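Local coordinates for Rep protein (Adeno-associated virus - 5, PDB 1M55), which acts as an endonuclease of the rolling-circle replication type and probably binds and nicks DNA at the viral replication origin, at residues Arg58-Arg61 and Val62-Glu66; Gly98-Ser101 and Met102-Gly105. All blocks are in the same frame, centred on the assembly; numbering follows the deposited sequence.

Contact 1 and contact 2 lie on two different helices, 50-71 and 101-118, which touch each other through side chains. Their centres are 18 Å apart and their nearest atoms about 7 Å, so they do not meet directly. Contact 1 spans more than two turns inside helix 50-71, closer to the middle of the chain. Ile59 and Phe63 are buried, while Arg61 and Tyr65 are exposed. Contact 2 is more peripheral: the loop after strand 88-95 turns into helix 101-118. Its buried residues are Ile99 and Leu104. The chemistry follows place. Contact 1 has regular helix bonds and charged side chains, whereas contact 2 has weaker bonds, a water bridge and a small apolar pair.

Contact 1: Arg58-Arg61 and Val62-Glu66; sequences RIRR and VFLYE
The Tyr65 ring carries Arg61 O over one face, 3.1 Å above its plane and offset toward the rim. Tyr65 OH sits at the edge of the Arg61 guanidinium, 3.5 Å from Arg61 NH1. The ring and guanidinium planes are 62° apart. One face of the Arg61 guanidinium is covered by Arg60 NH2, 3.1 Å above its centre. The Arg60 group in turn has Arg61 CG over one face.

Arg61 and Tyr65 run side by side in the same direction. Both have CG anti to the carbonyl carbon (chi1 -65° and -61°), which sends both side chains back toward the start of the helix. Leu64 CD1 meets Arg60 CG at 3.8 Å, with the two side chains crossing obliquely.

Four backbone bonds, each from the N-H of residue i+4 to the C=O of residue i, run through this part of helix 50-71. Tyr65 N to Arg61 O (2.9 Å) is one of them, so Arg61 O accepts this N-H and also lies over the ring. Phe63 turns inward to strand 88-95 and helix 101-118.

Asp57 forms salt bridges with both Arg60 and Arg61. This shared carboxylate probably offsets the charge of the two guanidinium groups, which meet edge to face, and holds them together on the helix.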
loop_
_atom_site.group_PDB
_atom_site.type_symbol
_atom_site.label_atom_id
_atom_site.label_comp_id
_atom_site.label_asym_id
_atom_site.label_seq_id
_atom_site.Cartn_x
_atom_site.Cartn_y
_atom_site.Cartn_z
ATOM N N ARG A 58 1.663 2.033 -9.140
ATOM C CA ARG A 58 1.124 1.126 -10.142
ATOM C C ARG A 58 0.611 -0.135 -9.454
ATOM O O ARG A 58 -0.468 -0.636 -9.787
ATOM C CB ARG A 58 2.170 0.781 -11.201
ATOM C CG ARG A 58 1.622 -0.025 -12.383
ATOM C CD ARG A 58 0.447 0.679 -13.074
ATOM N NE ARG A 58 0.772 2.047 -13.472
ATOM C CZ ARG A 58 1.451 2.376 -14.565
ATOM N NH1 ARG A 58 1.880 1.434 -15.401
ATOM N NH2 ARG A 58 1.749 3.648 -14.798
ATOM N N ILE A 59 1.366 -0.634 -8.478
ATOM C CA ILE A 59 0.952 -1.820 -7.732
ATOM C C ILE A 59 -0.377 -1.522 -7.035
ATOM O O ILE A 59 -1.320 -2.314 -7.112
ATOM C CB ILE A 59 2.002 -2.216 -6.661
ATOM C CG1 ILE A 59 3.250 -2.788 -7.331
ATOM C CG2 ILE A 59 1.418 -3.234 -5.675
ATOM C CD1 ILE A 59 4.365 -3.115 -6.345
ATOM N N ARG A 60 -0.445 -0.375 -6.365
ATOM C CA ARG A 60 -1.651 0.028 -5.654
ATOM C C ARG A 60 -2.879 0.040 -6.561
ATOM O O ARG A 60 -3.908 -0.558 -6.230
ATOM C CB ARG A 60 -1.469 1.413 -5.031
ATOM C CG ARG A 60 -2.730 1.935 -4.385
ATOM C CD ARG A 60 -2.620 3.397 -4.060
ATOM N NE ARG A 60 -2.558 4.262 -5.239
ATOM C CZ ARG A 60 -3.611 4.872 -5.777
ATOM N NH1 ARG A 60 -4.826 4.701 -5.261
ATOM N NH2 ARG A 60 -3.437 5.739 -6.764
ATOM N N ARG A 61 -2.776 0.718 -7.701
ATOM C CA ARG A 61 -3.908 0.792 -8.621
ATOM C C ARG A 61 -4.300 -0.576 -9.177
ATOM O O ARG A 61 -5.477 -0.935 -9.177
ATOM C CB ARG A 61 -3.622 1.777 -9.752
ATOM C CG ARG A 61 -3.486 3.219 -9.282
ATOM C CD ARG A 61 -3.142 4.133 -10.448
ATOM N NE ARG A 61 -2.873 5.507 -10.030
ATOM C CZ ARG A 61 -3.801 6.450 -9.897
ATOM N NH1 ARG A 61 -5.075 6.178 -10.142
ATOM N NH2 ARG A 61 -3.448 7.678 -9.548
ATOM N N VAL A 62 -3.324 -1.353 -9.635
ATOM C CA VAL A 62 -3.623 -2.676 -10.177
ATOM C C VAL A 62 -4.280 -3.558 -9.106
ATOM O O VAL A 62 -5.259 -4.267 -9.381
ATOM C CB VAL A 62 -2.358 -3.359 -10.748
ATOM C CG1 VAL A 62 -2.653 -4.816 -11.101
ATOM C CG2 VAL A 62 -1.881 -2.602 -11.991
ATOM N N PHE A 63 -3.774 -3.464 -7.881
ATOM C CA PHE A 63 -4.301 -4.230 -6.758
ATOM C C PHE A 63 -5.760 -3.852 -6.519
ATOM O O PHE A 63 -6.632 -4.720 -6.463
ATOM C CB PHE A 63 -3.473 -3.936 -5.494
ATOM C CG PHE A 63 -3.873 -4.751 -4.289
ATOM C CD1 PHE A 63 -3.075 -5.805 -3.857
ATOM C CD2 PHE A 63 -5.037 -4.461 -3.580
ATOM C CE1 PHE A 63 -3.434 -6.561 -2.737
ATOM C CE2 PHE A 63 -5.404 -5.209 -2.462
ATOM C CZ PHE A 63 -4.598 -6.261 -2.041
ATOM N N LEU A 64 -6.023 -2.556 -6.387
ATOM C CA LEU A 64 -7.376 -2.075 -6.126
ATOM C C LEU A 64 -8.379 -2.405 -7.217
ATOM O O LEU A 64 -9.509 -2.787 -6.922
ATOM C CB LEU A 64 -7.372 -0.569 -5.846
ATOM C CG LEU A 64 -6.652 -0.171 -4.550
ATOM C CD1 LEU A 64 -6.502 1.339 -4.467
ATOM C CD2 LEU A 64 -7.397 -0.719 -3.341
ATOM N N TYR A 65 -7.970 -2.272 -8.476
ATOM C CA TYR A 65 -8.867 -2.561 -9.590
ATOM C C TYR A 65 -9.233 -4.042 -9.599
ATOM O O TYR A 65 -10.395 -4.402 -9.810
ATOM C CB TYR A 65 -8.238 -2.128 -10.922
ATOM C CG TYR A 65 -7.943 -0.636 -11.002
ATOM C CD1 TYR A 65 -7.140 -0.113 -12.020
ATOM C CD2 TYR A 65 -8.419 0.245 -10.025
ATOM C CE1 TYR A 65 -6.817 1.246 -12.054
ATOM C CE2 TYR A 65 -8.097 1.602 -10.050
ATOM C CZ TYR A 65 -7.295 2.093 -11.064
ATOM O OH TYR A 65 -6.958 3.429 -11.067
ATOM N N GLU A 66 -8.256 -4.895 -9.307
ATOM C CA GLU A 66 -8.490 -6.333 -9.269
ATOM C C GLU A 66 -9.389 -6.652 -8.068
ATOM O O GLU A 66 -10.294 -7.483 -8.160
ATOM C CB GLU A 66 -7.158 -7.078 -9.175
ATOM C CG GLU A 66 -7.180 -8.507 -9.712
ATOM C CD GLU A 66 -7.424 -8.599 -11.218
ATOM O OE1 GLU A 66 -7.299 -7.580 -11.942
ATOM O OE2 GLU A 66 -7.733 -9.713 -11.681
#

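Contact 2: Gly98-Ser101 and Met102-Gly105; sequences GISS and MVLG
Ser100 O receives two N-H groups from the first turn of helix 101-118. Val103 N donates to Ser100 O at 3.2 Å; the N-H comes in from well above the plane of the carbonyl. Leu104 N gives a weak bond to Ser100 O at 3.1 Å, with an N-H...O angle of 129°. A second weak bond runs from Leu104 N to Ser101 O, 3.4 Å long. The Leu104 N-H is thus divided between two carbonyls. The helix starts irregularly, with an i to i+3 bond from Val103 N to Ser100 O and weak bonds from Leu104 N.

Water completes the turn. Gly105 N is 4.5 Å from Ser101 O, too far for the usual i to i+4 bond. One water fills this gap. It accepts from Gly105 N at 2.8 Å and donates to Ser101 O at 2.7 Å. It also makes a weak bond to Met102 O.

The polar and apolar side chains mix at Ser100. Ser100 OG, placed between the backbone N and the carbonyl carbon (chi1 71°), comes to 3.2 Å from Val103 CG1. The same hydroxyl also faces Met102 CG more loosely.

The apolar pair is Ile99 and Leu104. Ile99 CG2 meets Leu104 CD1 at 3.8 Å, and the two side chains cross at about a right angle, tying the loop to the helix on its buried side.

Both of these residues pack on Trp67 of helix 50-71. Tyr5 of strand 3-10 touches Leu104 and hydrogen-bonds through its OH to Ile99 O, while Ser101 OG bonds to Asn142. The exit from strand 88-95 is thereby joined to helix 50-71 and to strand 3-10 just as helix 101-118 begins.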
loop_
_atom_site.group_PDB
_atom_site.type_symbol
_atom_site.label_atom_id
_atom_site.label_comp_id
_atom_site.label_asym_id
_atom_site.label_seq_id
_atom_site.Cartn_x
_atom_site.Cartn_y
_atom_site.Cartn_z
ATOM N N GLY A 98 -18.062 -7.701 0.811
ATOM C CA GLY A 98 -18.081 -8.539 -0.375
ATOM C C GLY A 98 -16.994 -9.588 -0.497
ATOM O O GLY A 98 -17.023 -10.394 -1.432
ATOM N N ILE A 99 -16.050 -9.605 0.439
ATOM C CA ILE A 99 -14.948 -10.567 0.398
ATOM C C ILE A 99 -14.923 -11.415 1.670
ATOM O O ILE A 99 -14.626 -10.904 2.752
ATOM C CB ILE A 99 -13.583 -9.840 0.273
ATOM C CG1 ILE A 99 -13.634 -8.758 -0.816
ATOM C CG2 ILE A 99 -12.473 -10.852 -0.023
ATOM C CD1 ILE A 99 -13.719 -9.288 -2.227
ATOM N N SER A 100 -15.253 -12.698 1.556
ATOM C CA SER A 100 -15.238 -13.571 2.724
ATOM C C SER A 100 -13.800 -13.959 3.056
ATOM O O SER A 100 -12.971 -14.152 2.161
ATOM C CB SER A 100 -16.100 -14.819 2.498
ATOM O OG SER A 100 -15.514 -15.711 1.567
ATOM N N SER A 101 -13.516 -14.114 4.343
ATOM C CA SER A 101 -12.178 -14.459 4.797
ATOM C C SER A 101 -11.625 -15.767 4.231
ATOM O O SER A 101 -10.436 -15.849 3.920
ATOM C CB SER A 101 -12.131 -14.478 6.331
ATOM O OG SER A 101 -10.801 -14.615 6.807
ATOM N N MET A 102 -12.474 -16.779 4.065
ATOM C CA MET A 102 -12.008 -18.066 3.548
ATOM C C MET A 102 -11.565 -18.027 2.083
ATOM O O MET A 102 -10.716 -18.817 1.665
ATOM C CB MET A 102 -13.065 -19.161 3.758
ATOM C CG MET A 102 -14.221 -19.155 2.763
ATOM S SD MET A 102 -15.377 -20.537 3.022
ATOM C CE MET A 102 -14.229 -21.952 3.119
ATOM N N VAL A 103 -12.112 -17.087 1.318
ATOM C CA VAL A 103 -11.766 -16.966 -0.093
ATOM C C VAL A 103 -10.675 -15.913 -0.363
ATOM O O VAL A 103 -10.066 -15.896 -1.441
ATOM C CB VAL A 103 -13.030 -16.677 -0.944
ATOM C CG1 VAL A 103 -13.466 -15.223 -0.805
ATOM C CG2 VAL A 103 -12.787 -17.046 -2.388
ATOM N N LEU A 104 -10.400 -15.070 0.631
ATOM C CA LEU A 104 -9.392 -14.015 0.504
ATOM C C LEU A 104 -8.034 -14.510 0.004
ATOM O O LEU A 104 -7.394 -13.849 -0.818
ATOM C CB LEU A 104 -9.219 -13.276 1.837
ATOM C CG LEU A 104 -8.286 -12.058 1.846
ATOM C CD1 LEU A 104 -8.824 -10.962 0.939
ATOM C CD2 LEU A 104 -8.135 -11.540 3.268
ATOM N N GLY A 105 -7.597 -15.670 0.487
ATOM C CA GLY A 105 -6.318 -16.215 0.068
ATOM C C GLY A 105 -6.248 -16.399 -1.438
ATOM O O GLY A 105 -5.285 -15.980 -2.082
HETATM O O HOH W 1 -8.189 -17.023 2.885
#